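Local coordinates for putative fumarylacetoacetate hydrolase family protein (Yersinia pestis, PDB 3S52), which is of unknown function but belongs to the fumarylacetoacetate hydrolase family, whose C-terminal domain makes up most of its chain, at residues Gly68-Glu73 against Leu103-Arg108. Residues are numbered along the deposited sequence; the frame is centred on the assembly and turned at random.
Sequences GSVHHE and LDLTLR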
loop_
_atom_site.group_PDB
_atom_site.type_symbol
_atom_site.label_atom_id
_atom_site.label_comp_id
_atom_site.label_asym_id
_atom_site.label_seq_id
_atom_site.Cartn_x
_atom_site.Cartn_y
_atom_site.Cartn_z
ATOM N N GLY A 68 -20.695 -0.811 1.202
ATOM C CA GLY A 68 -21.176 -2.169 1.366
ATOM C C GLY A 68 -20.780 -2.652 2.749
ATOM O O GLY A 68 -20.366 -1.858 3.589
ATOM N N SER A 69 -20.912 -3.948 2.994
ATOM C CA SER A 69 -20.664 -4.475 4.330
ATOM C C SER A 69 -19.172 -4.508 4.644
ATOM O O SER A 69 -18.340 -4.735 3.761
ATOM C CB SER A 69 -21.267 -5.869 4.481
ATOM O OG SER A 69 -20.659 -6.766 3.568
ATOM N N VAL A 70 -18.855 -4.247 5.907
ATOM C CA VAL A 70 -17.499 -4.286 6.417
ATOM C C VAL A 70 -17.319 -5.538 7.281
ATOM O O VAL A 70 -18.055 -5.744 8.255
ATOM C CB VAL A 70 -17.213 -3.012 7.248
ATOM C CG1 VAL A 70 -15.820 -3.043 7.825
ATOM C CG2 VAL A 70 -17.412 -1.768 6.389
ATOM N N HIS A 71 -16.344 -6.372 6.918
ATOM C CA HIS A 71 -16.090 -7.630 7.625
ATOM C C HIS A 71 -14.855 -7.579 8.533
ATOM O O HIS A 71 -13.824 -7.022 8.158
ATOM C CB HIS A 71 -15.908 -8.774 6.615
ATOM C CG HIS A 71 -17.184 -9.242 5.985
ATOM N ND1 HIS A 71 -18.218 -8.386 5.666
ATOM C CD2 HIS A 71 -17.589 -10.479 5.607
ATOM C CE1 HIS A 71 -19.208 -9.077 5.126
ATOM N NE2 HIS A 71 -18.853 -10.349 5.083
ATOM N N HIS A 72 -14.955 -8.181 9.714
ATOM C CA HIS A 72 -13.805 -8.307 10.601
ATOM C C HIS A 72 -12.882 -9.461 10.141
ATOM O O HIS A 72 -13.368 -10.503 9.692
ATOM C CB HIS A 72 -14.275 -8.540 12.044
ATOM C CG HIS A 72 -15.196 -9.716 12.203
ATOM N ND1 HIS A 72 -14.746 -11.021 12.224
ATOM C CD2 HIS A 72 -16.543 -9.783 12.346
ATOM C CE1 HIS A 72 -15.776 -11.839 12.366
ATOM N NE2 HIS A 72 -16.878 -11.114 12.442
ATOM N N GLU A 73 -11.562 -9.255 10.181
ATOM C CA GLU A 73 -10.650 -10.384 10.080
ATOM C C GLU A 73 -9.566 -10.255 11.140
ATOM O O GLU A 73 -8.589 -9.531 10.932
ATOM C CB GLU A 73 -10.004 -10.394 8.686
ATOM C CG GLU A 73 -11.004 -10.138 7.576
ATOM C CD GLU A 73 -10.436 -10.414 6.195
ATOM O OE1 GLU A 73 -9.203 -10.276 6.015
ATOM O OE2 GLU A 73 -11.233 -10.772 5.297
ATOM N N LEU A 103 -7.389 -6.074 13.424
ATOM C CA LEU A 103 -8.490 -6.414 12.527
ATOM C C LEU A 103 -8.137 -5.928 11.130
ATOM O O LEU A 103 -7.937 -4.735 10.912
ATOM C CB LEU A 103 -9.775 -5.707 12.963
ATOM C CG LEU A 103 -10.280 -6.067 14.357
ATOM C CD1 LEU A 103 -11.553 -5.305 14.672
ATOM C CD2 LEU A 103 -10.509 -7.568 14.456
ATOM N N ASP A 104 -8.064 -6.840 10.170
ATOM C CA ASP A 104 -7.876 -6.403 8.812
ATOM C C ASP A 104 -9.306 -6.267 8.328
ATOM O O ASP A 104 -9.912 -7.235 7.846
ATOM C CB ASP A 104 -7.102 -7.510 8.065
ATOM C CG ASP A 104 -7.199 -7.414 6.538
ATOM O OD1 ASP A 104 -7.614 -6.363 5.998
ATOM O OD2 ASP A 104 -6.827 -8.417 5.877
ATOM N N LEU A 105 -9.809 -5.032 8.365
ATOM C CA LEU A 105 -11.195 -4.760 7.983
ATOM C C LEU A 105 -11.269 -4.686 6.477
ATOM O O LEU A 105 -10.427 -4.061 5.834
ATOM C CB LEU A 105 -11.723 -3.443 8.566
ATOM C CG LEU A 105 -11.713 -3.200 10.079
ATOM C CD1 LEU A 105 -12.337 -1.850 10.379
ATOM C CD2 LEU A 105 -12.446 -4.302 10.811
ATOM N N THR A 106 -12.309 -5.280 5.915
ATOM C CA THR A 106 -12.346 -5.498 4.484
ATOM C C THR A 106 -13.712 -5.125 3.959
ATOM O O THR A 106 -14.720 -5.506 4.545
ATOM C CB THR A 106 -12.088 -6.982 4.174
ATOM O OG1 THR A 106 -10.793 -7.355 4.663
ATOM C CG2 THR A 106 -12.175 -7.262 2.648
ATOM N N LEU A 107 -13.770 -4.425 2.834
ATOM C CA LEU A 107 -15.084 -4.197 2.259
ATOM C C LEU A 107 -15.267 -5.394 1.362
ATOM O O LEU A 107 -14.810 -5.427 0.223
ATOM C CB LEU A 107 -15.085 -2.892 1.460
ATOM C CG LEU A 107 -14.852 -1.657 2.348
ATOM C CD1 LEU A 107 -14.630 -0.369 1.538
ATOM C CD2 LEU A 107 -16.006 -1.489 3.317
ATOM N N ARG A 108 -16.015 -6.364 1.870
ATOM C CA ARG A 108 -15.967 -7.706 1.310
ATOM C C ARG A 108 -16.624 -7.750 -0.056
ATOM O O ARG A 108 -16.162 -8.466 -0.938
ATOM C CB ARG A 108 -16.636 -8.717 2.248
ATOM C CG ARG A 108 -16.602 -10.153 1.740
ATOM C CD ARG A 108 -17.213 -11.136 2.736
ATOM N NE ARG A 108 -17.151 -12.513 2.241
ATOM C CZ ARG A 108 -17.433 -13.591 2.972
ATOM N NH1 ARG A 108 -17.795 -13.470 4.244
ATOM N NH2 ARG A 108 -17.348 -14.799 2.430
#
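Two antiparallel neighbours in the mixed beta-sheet of this fumarylacetoacetate hydrolase-type domain, strands 70-80 and 96-107, illustrate how main-chain pairing can bring acidic side chains together and leave a lysine to reconcile them. His71 and Thr106 form the hydrogen-bonded pair. His71 N reaches Thr106 O at 3.0 Å, nearly straight at 175° and in the carbonyl plane, whereas the return bond from Thr106 N to His71 O is longer, 3.2 Å, and bent. Farther along, Asp104 N donates to Glu73 O over 2.8 Å, approaching from above the carbonyl plane. Beyond the other end of the pairing, Arg108 N, at the start of helix 108-117, makes a weak bond to Ser69 O. On the sides facing away from each other, Val70 and His72 bond to strand 199-201 and Leu103 to Pro132.

Glu73 and Asp104 extend side by side in the same direction, their carboxylate planes 77° apart, so that Glu73 OE1 lies 3.0 Å from Asp104 OD2. Lys125 probably offsets this repulsion: its NZ forms salt bridges to both oxygens and also binds Thr106 OG1. Lys49 takes Asp104 OD1. A sulfate ion, probably from the crystallisation liquor, lies near the Glu73 side chain; such ions often mark pockets.

The His72 ring leads away from segment 103-108, and its ND1 hydrogen-bonds Gln160 OE1. In the His71 ring, by contrast, ND1 is buried with no partner in the model, and Arg108 CB sits over one face, 3.7 Å from the ring centroid and 5° off the normal, in a CH-pi contact.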